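Local atomic coordinates of nidogen (Mus musculus, PDB entry 1NPE), a protein that probably links laminin to other basement-membrane components, a role to which the six-bladed YWTD beta-propeller domain captured here beside another protein is likely to contribute. Residues T119-P124 with W138-R143; P146-S151 with I160-N165; L166-G171 with L208-A213; V37-A42 with S80-A85. All coordinates share one frame; numbering follows the deposited sequence.

Interaction 1: T119-P124 with W138-R143; sequences TGLVNP and WTDWNR. With CD (cadmium ion), chain C.
The indole of Trp-141 carries the side chain of Asn-123 on one face. CB of Asn-123 stands 3.4 Å above the plane, centred over the Trp-141 five-membered ring in a CH-pi contact. Farther out the flat amide lies nearly parallel to the indole, their planes 6° apart, and brings OD1 of Asn-123 within 3.3 Å of CH2 of Trp-141. At the indole's polar edge NE1 gives its hydrogen to a water that also binds Pro-124 O. The second indole, Trp-138, is met obliquely by CD2 of Leu-121. An alanine in place of Trp-141 would probably leave the Asn-123 amide without the flat surface it rests on, free to turn, and the water on Pro-124 O without its NE1 donor.

The third flat group is the carboxylate of Asp-140, which turns to the incoming loop with CG anti to its backbone N (chi1 -175°). OD2 accepts a nearly straight bond from Val-122 N (3.0 Å) on its syn side. OD1 takes two: Asn-123 N at 2.8 Å from above the plane, and Asn-142 N at 3.0 Å from the opposite face, the latter closing an Asx turn. Asn-123 O in turn accepts from Trp-141 N, beside the antiparallel, non-hydrogen-bonded pair Pro-124 and Asp-140. The loop held this way presents Val-122 O to the cadmium ion at 2.3 Å; Ser-98, Asp-101 and waters complete the site. Asp-140 closes a Tyr-Trp-Thr-Asp sequence, and its grip on the loop entering its own blade is a hallmark of the YWTD beta-propeller.

Interaction 2: P146-S151 with I160-N165; sequences PKIETS and ILAQDN
Ile-148 lies against Ala-162 on the same side of the sheet, and its side chain runs from that partner into the neighbouring blade. CB and CG1 both touch the methyl of Ala-162, CG1 at 3.9 Å from its CB. CG2 turns the other way, to a loose contact with CB of Leu-161. CD1, at the tip, leaves the hairpin and packs on Thr-139 and Pro-169.

Behind this side chain the backbone is irregular. Ile-148 N donates to Ala-162 O (3.0 Å), but Ile-148 O serves two successive amides: Leu-161 N at 2.8 Å, in the carbonyl plane, and Ala-162 N through a weak bond of 3.3 Å. Next along, CG2 of Thr-150 meets CD1 of Leu-161 at 3.8 Å. On the other side, NZ of Lys-147 forms a salt bridge with OE2 of Glu-149 (3.3 Å). Each has a further partner, Gly-120 O for the lysine and Arg-158 for the glutamate.

The extra residue opposite Ile-148 makes this a classic beta bulge, set in the antiparallel hairpin that forms the two outer strands of a propeller blade.

Interaction 3: L166-G171 with L208-A213; sequences LGLPNG and LQYPFA
Asn-170 has CG anti to its carbonyl carbon, beside the backbone N (chi1 -73°), which places CG 3.9 Å from Pro-211 O, with ND2 beyond it; Tyr-210 has CG anti to its own N (chi1 -153°), and its ring runs back toward Leu-168. These residues join the innermost strands of two adjacent blades of the beta-propeller, whose short axes approach to 4.8 Å at 44°.

The one direct hydrogen bond between the segments runs from ND2 of Asn-170 to Pro-211 O, 3.1 Å long. It is almost perfectly straight and lies in the planes of both the amide and the carbonyl, while OD1 is taken by Arg-125 and by a polar side chain of the other protein. With both ends engaged, the amide is fixed in its rotation. An alanine at Asn-170 would probably leave Pro-211 O without its donor and Arg-125 without one of its mates, loosening the seam between the blades.

CD1 of Leu-168 rests obliquely against the phenol, 3.6 Å from OH of Tyr-210, a hydroxyl that also hydrogen-bonds to a side chain of the other protein. Farther along, the strands close up at Gly-171, where a CB would come about 3.0 Å from CA of Ala-213; the glycine permits this approach. CB of Asn-170 touches Phe-212 O at 3.1 Å. The two carbonyls that come together there, Asn-170 O and Phe-212 O, are bridged by a water that donates to each over 2.8 Å.

Interaction 4: V37-A42 with S80-A85; sequences VIIGLA and SPEGIA
Ile-84 reaches across to strand 37-42 with one methyl. Its CG1 is anti to the backbone N (chi1 -179°), which leaves CG2 between N and the carbonyl carbon, 3.9 Å from C of Gly-40 and 4.0 Å from CB of Ala-42. That alanine methyl also sits close to the backbone, 3.3 Å from Ile-84 O.

At the other end of the contact Ile-39 and Glu-82 meet. CG2 of Ile-39, anti to its own N, packs at 3.6 Å from Glu-82 O and against CB and CG of the same glutamate. Between the two isoleucines Gly-40 faces Gly-83, CA to CA 4.4 Å; a CB on Gly-40 would come too near CA of Gly-83 and Glu-82 O.

The strands are the innermost ones of successive propeller blades, side by side next to the central axis, their short axes 20° from parallel. No direct hydrogen bond joins the two segments. Instead a water donates to Leu-41 O and accepts from Ile-84 N, 3.0 Å from each, and OG1 of Thr-53, in the YWTD sequence of the blade that begins with strand 36-44, bonds to both Gly-40 N and Pro-81 O.

Beyond CG the Glu-82 carboxylate is gripped from several directions. OG of Ser-80 donates to the anti lone pair of OE2 of Glu-82 over 2.9 Å, OG of Ser-98 bonds to the same oxygen, and Arg-125 forms a salt bridge with OE1.

How the interactions relate
Interactions 1 and 2 share a blade: Trp-138 O lies 2.8 Å from Glu-149 N, and Lys-147 NZ 3.0 Å from Gly-120 O. Interaction 3 joins the next blade to its successor and meets interaction 1 where Thr-139 OG1 approaches Pro-169 O at 2.9 Å. Interaction 4, between two earlier blades, touches interaction 3 through CZ of Phe-212 and CG2 of Ile-39, 3.8 Å apart, with the two centres about 15 Å apart. Arg-125 ties Asn-170 to Glu-82, whose side chain is about 8 Å from the cadmium ion bound in interaction 1. The other protein chain reaches interactions 1, 3 and 4 but not interaction 2.

Interaction 1: T119-P124 with W138-R143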
loop_
_atom_site.group_PDB
_atom_site.type_symbol
_atom_site.label_atom_id
_atom_site.label_comp_id
_atom_site.label_asym_id
_atom_site.label_seq_id
_atom_site.Cartn_x
_atom_site.Cartn_y
_atom_site.Cartn_z
ATOM N N THR A 119 6.603 -5.224 -14.906
ATOM C CA THR A 119 7.064 -6.597 -14.776
ATOM C C THR A 119 7.940 -6.605 -13.534
ATOM O O THR A 119 8.491 -5.572 -13.168
ATOM C CB THR A 119 7.877 -7.067 -16.015
ATOM O OG1 THR A 119 8.962 -6.165 -16.263
ATOM C CG2 THR A 119 6.985 -7.138 -17.245
ATOM N N GLY A 120 8.022 -7.749 -12.859
ATOM C CA GLY A 120 8.826 -7.844 -11.651
ATOM C C GLY A 120 8.264 -7.050 -10.470
ATOM O O GLY A 120 8.979 -6.770 -9.505
ATOM N N LEU A 121 7.003 -6.643 -10.568
ATOM C CA LEU A 121 6.355 -5.885 -9.500
ATOM C C LEU A 121 5.215 -6.706 -8.934
ATOM O O LEU A 121 4.340 -7.144 -9.665
ATOM C CB LEU A 121 5.810 -4.553 -10.017
ATOM C CG LEU A 121 6.832 -3.550 -10.560
ATOM C CD1 LEU A 121 6.106 -2.368 -11.173
ATOM C CD2 LEU A 121 7.780 -3.096 -9.455
ATOM N N VAL A 122 5.238 -6.917 -7.626
ATOM C CA VAL A 122 4.207 -7.691 -6.951
ATOM C C VAL A 122 3.511 -6.822 -5.904
ATOM O O VAL A 122 2.288 -6.740 -5.872
ATOM C CB VAL A 122 4.819 -8.958 -6.302
ATOM C CG1 VAL A 122 3.785 -9.688 -5.419
ATOM C CG2 VAL A 122 5.329 -9.894 -7.403
ATOM N N ASN A 123 4.299 -6.182 -5.045
ATOM C CA ASN A 123 3.758 -5.304 -4.013
ATOM C C ASN A 123 4.536 -3.984 -3.916
ATOM O O ASN A 123 5.061 -3.637 -2.859
ATOM C CB ASN A 123 3.727 -6.008 -2.647
ATOM C CG ASN A 123 2.434 -6.795 -2.408
ATOM O OD1 ASN A 123 2.453 -7.884 -1.843
ATOM N ND2 ASN A 123 1.310 -6.229 -2.816
ATOM N N PRO A 124 4.653 -3.242 -5.034
ATOM C CA PRO A 124 5.386 -1.975 -4.943
ATOM C C PRO A 124 4.602 -1.070 -4.003
ATOM O O PRO A 124 3.382 -1.190 -3.897
ATOM C CB PRO A 124 5.331 -1.449 -6.378
ATOM C CG PRO A 124 3.998 -1.959 -6.857
ATOM C CD PRO A 124 4.059 -3.399 -6.372
ATOM N N TRP A 138 12.202 2.889 -5.453
ATOM C CA TRP A 138 10.962 2.332 -4.913
ATOM C C TRP A 138 11.169 1.047 -4.138
ATOM O O TRP A 138 12.225 0.417 -4.235
ATOM C CB TRP A 138 9.935 2.097 -6.024
ATOM C CG TRP A 138 10.301 1.020 -7.009
ATOM C CD1 TRP A 138 9.969 -0.309 -6.937
ATOM C CD2 TRP A 138 11.001 1.192 -8.246
ATOM N NE1 TRP A 138 10.411 -0.967 -8.058
ATOM C CE2 TRP A 138 11.045 -0.071 -8.879
ATOM C CE3 TRP A 138 11.586 2.291 -8.887
ATOM C CZ2 TRP A 138 11.654 -0.263 -10.130
ATOM C CZ3 TRP A 138 12.192 2.100 -10.127
ATOM C CH2 TRP A 138 12.220 0.831 -10.734
ATOM N N THR A 139 10.166 0.686 -3.339
ATOM C CA THR A 139 10.211 -0.549 -2.564
ATOM C C THR A 139 9.133 -1.484 -3.089
ATOM O O THR A 139 8.142 -1.042 -3.677
ATOM C CB THR A 139 9.928 -0.334 -1.054
ATOM O OG1 THR A 139 8.539 -0.044 -0.857
ATOM C CG2 THR A 139 10.759 0.799 -0.501
ATOM N N ASP A 140 9.358 -2.777 -2.912
ATOM C CA ASP A 140 8.398 -3.798 -3.308
ATOM C C ASP A 140 8.457 -4.767 -2.141
ATOM O O ASP A 140 9.439 -5.483 -1.970
ATOM C CB ASP A 140 8.814 -4.487 -4.616
ATOM C CG ASP A 140 7.767 -5.492 -5.123
ATOM O OD1 ASP A 140 7.005 -6.060 -4.316
ATOM O OD2 ASP A 140 7.716 -5.735 -6.343
ATOM N N TRP A 141 7.416 -4.771 -1.320
ATOM C CA TRP A 141 7.413 -5.646 -0.156
ATOM C C TRP A 141 7.069 -7.109 -0.402
ATOM O O TRP A 141 6.730 -7.830 0.536
ATOM C CB TRP A 141 6.597 -5.042 0.998
ATOM C CG TRP A 141 5.177 -4.768 0.691
ATOM C CD1 TRP A 141 4.658 -3.610 0.196
ATOM C CD2 TRP A 141 4.069 -5.639 0.930
ATOM N NE1 TRP A 141 3.290 -3.700 0.119
ATOM C CE2 TRP A 141 2.900 -4.934 0.567
ATOM C CE3 TRP A 141 3.949 -6.947 1.423
ATOM C CZ2 TRP A 141 1.617 -5.493 0.680
ATOM C CZ3 TRP A 141 2.668 -7.510 1.536
ATOM C CH2 TRP A 141 1.523 -6.778 1.166
ATOM N N ASN A 142 7.195 -7.533 -1.663
ATOM C CA ASN A 142 6.985 -8.922 -2.122
ATOM C C ASN A 142 7.442 -9.867 -1.008
ATOM O O ASN A 142 8.636 -9.978 -0.741
ATOM C CB ASN A 142 7.861 -9.142 -3.373
ATOM C CG ASN A 142 7.690 -10.525 -4.023
ATOM O OD1 ASN A 142 7.970 -10.681 -5.210
ATOM N ND2 ASN A 142 7.263 -11.518 -3.256
ATOM N N ARG A 143 6.490 -10.524 -0.351
ATOM C CA ARG A 143 6.804 -11.431 0.756
ATOM C C ARG A 143 7.977 -12.369 0.497
ATOM O O ARG A 143 8.838 -12.548 1.359
ATOM C CB ARG A 143 5.573 -12.256 1.135
ATOM C CG ARG A 143 4.540 -11.519 1.955
ATOM C CD ARG A 143 4.932 -11.435 3.421
ATOM N NE ARG A 143 3.857 -10.848 4.210
ATOM C CZ ARG A 143 3.945 -10.518 5.495
ATOM N NH1 ARG A 143 5.067 -10.721 6.178
ATOM N NH2 ARG A 143 2.914 -9.942 6.087
HETATM CD CD CD C . 0.265 -7.208 -6.904
HETATM O O HOH W 1 8.364 -8.313 -7.057
HETATM O O HOH W 2 3.587 -10.328 -1.201
HETATM O O HOH W 3 1.871 -2.266 -1.733
HETATM O O HOH W 4 1.025 -9.489 -7.505
HETATM O O HOH W 5 -0.290 -7.647 -4.373
HETATM O O HOH W 6 -2.256 -7.804 -7.578
#

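Interaction 2: P146-S151 with I160-N165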
loop_
_atom_site.group_PDB
_atom_site.type_symbol
_atom_site.label_atom_id
_atom_site.label_comp_id
_atom_site.label_asym_id
_atom_site.label_seq_id
_atom_site.Cartn_x
_atom_site.Cartn_y
_atom_site.Cartn_z
ATOM N N PRO A 146 11.454 -9.433 -1.346
ATOM C CA PRO A 146 11.367 -7.986 -1.107
ATOM C C PRO A 146 12.579 -7.273 -1.714
ATOM O O PRO A 146 13.670 -7.834 -1.766
ATOM C CB PRO A 146 11.376 -7.900 0.420
ATOM C CG PRO A 146 12.239 -9.063 0.804
ATOM C CD PRO A 146 11.699 -10.156 -0.087
ATOM N N LYS A 147 12.398 -6.040 -2.166
ATOM C CA LYS A 147 13.514 -5.320 -2.763
ATOM C C LYS A 147 13.379 -3.806 -2.812
ATOM O O LYS A 147 12.293 -3.254 -2.634
ATOM C CB LYS A 147 13.791 -5.861 -4.171
ATOM C CG LYS A 147 12.576 -5.875 -5.071
ATOM C CD LYS A 147 12.846 -6.540 -6.412
ATOM C CE LYS A 147 11.607 -6.447 -7.300
ATOM N NZ LYS A 147 11.833 -6.944 -8.689
ATOM N N ILE A 148 14.527 -3.151 -2.934
ATOM C CA ILE A 148 14.610 -1.704 -3.075
ATOM C C ILE A 148 15.192 -1.572 -4.479
ATOM O O ILE A 148 16.248 -2.140 -4.771
ATOM C CB ILE A 148 15.600 -1.060 -2.063
ATOM C CG1 ILE A 148 15.241 -1.452 -0.627
ATOM C CG2 ILE A 148 15.579 0.457 -2.201
ATOM C CD1 ILE A 148 13.901 -0.925 -0.153
ATOM N N GLU A 149 14.485 -0.891 -5.370
ATOM C CA GLU A 149 14.982 -0.733 -6.734
ATOM C C GLU A 149 15.183 0.717 -7.111
ATOM O O GLU A 149 14.632 1.627 -6.487
ATOM C CB GLU A 149 14.021 -1.352 -7.755
ATOM C CG GLU A 149 13.825 -2.856 -7.673
ATOM C CD GLU A 149 13.130 -3.414 -8.907
ATOM O OE1 GLU A 149 13.812 -3.635 -9.933
ATOM O OE2 GLU A 149 11.902 -3.630 -8.854
ATOM N N THR A 150 15.972 0.919 -8.156
ATOM C CA THR A 150 16.223 2.248 -8.665
ATOM C C THR A 150 16.239 2.204 -10.183
ATOM O O THR A 150 16.403 1.146 -10.790
ATOM C CB THR A 150 17.565 2.844 -8.161
ATOM O OG1 THR A 150 17.648 4.213 -8.560
ATOM C CG2 THR A 150 18.751 2.120 -8.758
ATOM N N SER A 151 16.023 3.362 -10.786
ATOM C CA SER A 151 16.062 3.497 -12.234
ATOM C C SER A 151 16.142 4.980 -12.523
ATOM O O SER A 151 16.000 5.805 -11.613
ATOM C CB SER A 151 14.802 2.916 -12.884
ATOM O OG SER A 151 13.719 3.834 -12.836
ATOM N N ILE A 160 18.260 -3.566 -9.123
ATOM C CA ILE A 160 17.996 -3.824 -7.719
ATOM C C ILE A 160 19.136 -3.229 -6.903
ATOM O O ILE A 160 20.304 -3.433 -7.219
ATOM C CB ILE A 160 17.883 -5.336 -7.445
ATOM C CG1 ILE A 160 16.777 -5.933 -8.316
ATOM C CG2 ILE A 160 17.579 -5.582 -5.981
ATOM C CD1 ILE A 160 16.596 -7.436 -8.165
ATOM N N LEU A 161 18.779 -2.468 -5.874
ATOM C CA LEU A 161 19.745 -1.819 -4.998
ATOM C C LEU A 161 20.008 -2.657 -3.739
ATOM O O LEU A 161 21.144 -2.784 -3.298
ATOM C CB LEU A 161 19.216 -0.432 -4.624
ATOM C CG LEU A 161 20.127 0.799 -4.717
ATOM C CD1 LEU A 161 20.967 0.799 -5.991
ATOM C CD2 LEU A 161 19.259 2.042 -4.652
ATOM N N ALA A 162 18.946 -3.207 -3.156
ATOM C CA ALA A 162 19.039 -4.039 -1.955
ATOM C C ALA A 162 18.035 -5.173 -2.112
ATOM O O ALA A 162 16.915 -4.962 -2.587
ATOM C CB ALA A 162 18.734 -3.226 -0.705
ATOM N N GLN A 163 18.421 -6.364 -1.667
ATOM C CA GLN A 163 17.576 -7.547 -1.811
ATOM C C GLN A 163 17.636 -8.418 -0.563
ATOM O O GLN A 163 16.621 -8.958 -0.116
ATOM C CB GLN A 163 18.085 -8.337 -3.012
ATOM C CG GLN A 163 17.081 -9.190 -3.720
ATOM C CD GLN A 163 17.680 -9.806 -4.970
ATOM O OE1 GLN A 163 17.730 -9.175 -6.025
ATOM N NE2 GLN A 163 18.179 -11.027 -4.844
ATOM N N ASP A 164 18.841 -8.565 -0.021
ATOM C CA ASP A 164 19.075 -9.368 1.171
ATOM C C ASP A 164 18.691 -8.621 2.430
ATOM O O ASP A 164 18.688 -7.391 2.464
ATOM C CB ASP A 164 20.552 -9.755 1.266
ATOM C CG ASP A 164 20.989 -10.685 0.154
ATOM O OD1 ASP A 164 20.125 -11.178 -0.610
ATOM O OD2 ASP A 164 22.209 -10.938 0.059
ATOM N N ASN A 165 18.400 -9.385 3.474
ATOM C CA ASN A 165 18.025 -8.837 4.769
ATOM C C ASN A 165 16.936 -7.773 4.709
ATOM O O ASN A 165 17.047 -6.716 5.327
ATOM C CB ASN A 165 19.262 -8.309 5.501
ATOM C CG ASN A 165 20.266 -9.401 5.806
ATOM O OD1 ASN A 165 21.468 -9.231 5.595
ATOM N ND2 ASN A 165 19.777 -10.534 6.307
#

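Interaction 3: L166-G171 with L208-A213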
loop_
_atom_site.group_PDB
_atom_site.type_symbol
_atom_site.label_atom_id
_atom_site.label_comp_id
_atom_site.label_asym_id
_atom_site.label_seq_id
_atom_site.Cartn_x
_atom_site.Cartn_y
_atom_site.Cartn_z
ATOM N N LEU A 166 15.922 -8.036 3.895
ATOM C CA LEU A 166 14.770 -7.151 3.762
ATOM C C LEU A 166 13.556 -8.005 4.095
ATOM O O LEU A 166 13.527 -9.190 3.765
ATOM C CB LEU A 166 14.632 -6.615 2.330
ATOM C CG LEU A 166 15.594 -5.552 1.785
ATOM C CD1 LEU A 166 15.229 -5.220 0.332
ATOM C CD2 LEU A 166 15.517 -4.299 2.633
ATOM N N GLY A 167 12.574 -7.416 4.771
ATOM C CA GLY A 167 11.370 -8.145 5.120
ATOM C C GLY A 167 10.159 -7.500 4.477
ATOM O O GLY A 167 9.602 -8.017 3.509
ATOM N N LEU A 168 9.745 -6.364 5.024
ATOM C CA LEU A 168 8.614 -5.623 4.500
ATOM C C LEU A 168 9.000 -4.147 4.335
ATOM O O LEU A 168 8.681 -3.312 5.192
ATOM C CB LEU A 168 7.407 -5.765 5.440
ATOM C CG LEU A 168 6.872 -7.180 5.713
ATOM C CD1 LEU A 168 5.778 -7.144 6.795
ATOM C CD2 LEU A 168 6.335 -7.810 4.433
ATOM N N PRO A 169 9.791 -3.824 3.290
ATOM C CA PRO A 169 10.183 -2.423 3.082
ATOM C C PRO A 169 8.956 -1.653 2.605
ATOM O O PRO A 169 8.578 -1.735 1.441
ATOM C CB PRO A 169 11.270 -2.521 2.009
ATOM C CG PRO A 169 10.903 -3.750 1.239
ATOM C CD PRO A 169 10.475 -4.711 2.332
ATOM N N ASN A 170 8.306 -0.955 3.533
ATOM C CA ASN A 170 7.092 -0.216 3.220
ATOM C C ASN A 170 7.251 1.180 2.637
ATOM O O ASN A 170 6.444 1.609 1.826
ATOM C CB ASN A 170 6.175 -0.186 4.441
ATOM C CG ASN A 170 5.512 -1.529 4.698
ATOM O OD1 ASN A 170 5.197 -2.273 3.760
ATOM N ND2 ASN A 170 5.287 -1.844 5.966
ATOM N N GLY A 171 8.274 1.898 3.070
ATOM C CA GLY A 171 8.488 3.230 2.550
ATOM C C GLY A 171 9.958 3.578 2.487
ATOM O O GLY A 171 10.787 2.946 3.144
ATOM N N LEU A 208 12.216 -0.410 15.357
ATOM C CA LEU A 208 11.005 0.134 14.743
ATOM C C LEU A 208 9.893 -0.918 14.774
ATOM O O LEU A 208 10.020 -1.991 14.185
ATOM C CB LEU A 208 11.271 0.636 13.315
ATOM C CG LEU A 208 12.106 1.919 13.160
ATOM C CD1 LEU A 208 13.564 1.671 13.545
ATOM C CD2 LEU A 208 12.018 2.425 11.721
ATOM N N GLN A 209 8.811 -0.599 15.477
ATOM C CA GLN A 209 7.679 -1.509 15.648
ATOM C C GLN A 209 6.959 -1.960 14.371
ATOM O O GLN A 209 6.979 -3.141 14.034
ATOM C CB GLN A 209 6.689 -0.910 16.648
ATOM C CG GLN A 209 7.335 -0.509 17.970
ATOM C CD GLN A 209 6.855 -1.351 19.139
ATOM O OE1 GLN A 209 7.271 -2.499 19.309
ATOM N NE2 GLN A 209 5.976 -0.782 19.954
ATOM N N TYR A 210 6.292 -1.041 13.683
ATOM C CA TYR A 210 5.600 -1.383 12.445
ATOM C C TYR A 210 5.475 -0.164 11.558
ATOM O O TYR A 210 4.388 0.387 11.375
ATOM C CB TYR A 210 4.212 -1.996 12.697
ATOM C CG TYR A 210 3.790 -2.911 11.562
ATOM C CD1 TYR A 210 3.953 -4.293 11.660
ATOM C CD2 TYR A 210 3.316 -2.390 10.356
ATOM C CE1 TYR A 210 3.666 -5.133 10.585
ATOM C CE2 TYR A 210 3.027 -3.221 9.276
ATOM C CZ TYR A 210 3.209 -4.587 9.396
ATOM O OH TYR A 210 2.970 -5.400 8.326
ATOM N N PRO A 211 6.601 0.261 10.972
ATOM C CA PRO A 211 6.678 1.422 10.087
ATOM C C PRO A 211 5.906 1.203 8.800
ATOM O O PRO A 211 5.946 0.113 8.230
ATOM C CB PRO A 211 8.170 1.508 9.755
ATOM C CG PRO A 211 8.846 0.674 10.755
ATOM C CD PRO A 211 7.895 -0.432 11.035
ATOM N N PHE A 212 5.223 2.247 8.341
ATOM C CA PHE A 212 4.494 2.179 7.085
ATOM C C PHE A 212 5.094 3.116 6.036
ATOM O O PHE A 212 5.287 2.723 4.887
ATOM C CB PHE A 212 3.015 2.520 7.253
ATOM C CG PHE A 212 2.276 2.544 5.953
ATOM C CD1 PHE A 212 1.841 1.356 5.371
ATOM C CD2 PHE A 212 2.102 3.740 5.251
ATOM C CE1 PHE A 212 1.254 1.353 4.111
ATOM C CE2 PHE A 212 1.517 3.745 3.995
ATOM C CZ PHE A 212 1.094 2.548 3.420
ATOM N N ALA A 213 5.298 4.378 6.409
ATOM C CA ALA A 213 5.856 5.354 5.486
ATOM C C ALA A 213 6.915 6.187 6.177
ATOM O O ALA A 213 6.964 6.257 7.407
ATOM C CB ALA A 213 4.764 6.251 4.932
HETATM O O HOH W 7 5.029 4.012 2.412
#

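Interaction 4: V37-A42 with S80-A85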
loop_
_atom_site.group_PDB
_atom_site.type_symbol
_atom_site.label_atom_id
_atom_site.label_comp_id
_atom_site.label_asym_id
_atom_site.label_seq_id
_atom_site.Cartn_x
_atom_site.Cartn_y
_atom_site.Cartn_z
ATOM N N VAL A 37 -9.677 6.778 1.659
ATOM C CA VAL A 37 -8.645 6.189 2.501
ATOM C C VAL A 37 -7.350 6.636 1.821
ATOM O O VAL A 37 -6.887 6.015 0.856
ATOM C CB VAL A 37 -8.724 4.637 2.552
ATOM C CG1 VAL A 37 -7.529 4.076 3.311
ATOM C CG2 VAL A 37 -10.022 4.192 3.222
ATOM N N ILE A 38 -6.834 7.776 2.271
ATOM C CA ILE A 38 -5.617 8.357 1.725
ATOM C C ILE A 38 -4.421 7.500 2.122
ATOM O O ILE A 38 -4.229 7.205 3.300
ATOM C CB ILE A 38 -5.405 9.793 2.258
ATOM C CG1 ILE A 38 -6.692 10.612 2.123
ATOM C CG2 ILE A 38 -4.281 10.476 1.488
ATOM C CD1 ILE A 38 -7.040 11.008 0.698
ATOM N N ILE A 39 -3.619 7.101 1.142
ATOM C CA ILE A 39 -2.458 6.266 1.421
ATOM C C ILE A 39 -1.137 6.979 1.149
ATOM O O ILE A 39 -0.369 7.229 2.077
ATOM C CB ILE A 39 -2.510 4.949 0.624
ATOM C CG1 ILE A 39 -3.794 4.178 0.959
ATOM C CG2 ILE A 39 -1.284 4.101 0.930
ATOM C CD1 ILE A 39 -3.846 3.636 2.384
ATOM N N GLY A 40 -0.873 7.306 -0.115
ATOM C CA GLY A 40 0.369 7.979 -0.456
ATOM C C GLY A 40 0.275 9.494 -0.475
ATOM O O GLY A 40 -0.775 10.047 -0.800
ATOM N N LEU A 41 1.367 10.167 -0.114
ATOM C CA LEU A 41 1.411 11.627 -0.118
ATOM C C LEU A 41 2.715 12.137 -0.717
ATOM O O LEU A 41 3.765 11.518 -0.558
ATOM C CB LEU A 41 1.292 12.193 1.297
ATOM C CG LEU A 41 -0.034 12.157 2.062
ATOM C CD1 LEU A 41 0.200 12.753 3.441
ATOM C CD2 LEU A 41 -1.132 12.929 1.320
ATOM N N ALA A 42 2.643 13.280 -1.389
ATOM C CA ALA A 42 3.821 13.909 -1.984
ATOM C C ALA A 42 3.584 15.417 -2.012
ATOM O O ALA A 42 2.443 15.878 -1.895
ATOM C CB ALA A 42 4.086 13.372 -3.396
ATOM N N SER A 80 -4.549 -0.250 -7.027
ATOM C CA SER A 80 -4.290 0.138 -5.642
ATOM C C SER A 80 -3.061 1.061 -5.547
ATOM O O SER A 80 -1.958 0.618 -5.219
ATOM C CB SER A 80 -4.076 -1.112 -4.782
ATOM O OG SER A 80 -3.995 -0.780 -3.410
ATOM N N PRO A 81 -3.246 2.361 -5.834
ATOM C CA PRO A 81 -2.145 3.339 -5.775
ATOM C C PRO A 81 -1.755 3.581 -4.316
ATOM O O PRO A 81 -2.575 4.016 -3.514
ATOM C CB PRO A 81 -2.744 4.576 -6.449
ATOM C CG PRO A 81 -4.198 4.484 -6.087
ATOM C CD PRO A 81 -4.517 2.999 -6.226
ATOM N N GLU A 82 -0.508 3.281 -3.971
ATOM C CA GLU A 82 -0.071 3.411 -2.589
ATOM C C GLU A 82 1.151 4.269 -2.314
ATOM O O GLU A 82 1.579 4.388 -1.168
ATOM C CB GLU A 82 0.156 2.024 -2.009
ATOM C CG GLU A 82 -1.107 1.201 -1.915
ATOM C CD GLU A 82 -0.827 -0.212 -1.510
ATOM O OE1 GLU A 82 0.105 -0.437 -0.714
ATOM O OE2 GLU A 82 -1.541 -1.105 -1.989
ATOM N N GLY A 83 1.720 4.833 -3.367
ATOM C CA GLY A 83 2.886 5.681 -3.232
ATOM C C GLY A 83 2.890 6.616 -4.420
ATOM O O GLY A 83 2.498 6.226 -5.513
ATOM N N ILE A 84 3.291 7.860 -4.202
ATOM C CA ILE A 84 3.337 8.840 -5.269
ATOM C C ILE A 84 4.526 9.773 -5.054
ATOM O O ILE A 84 4.802 10.185 -3.926
ATOM C CB ILE A 84 1.990 9.622 -5.375
ATOM C CG1 ILE A 84 2.041 10.641 -6.514
ATOM C CG2 ILE A 84 1.638 10.299 -4.043
ATOM C CD1 ILE A 84 0.681 11.226 -6.870
ATOM N N ALA A 85 5.269 10.023 -6.134
ATOM C CA ALA A 85 6.444 10.895 -6.119
ATOM C C ALA A 85 6.351 11.894 -7.267
ATOM O O ALA A 85 5.687 11.635 -8.267
ATOM C CB ALA A 85 7.715 10.075 -6.235
HETATM O O HOH W 8 4.381 8.769 -1.521
#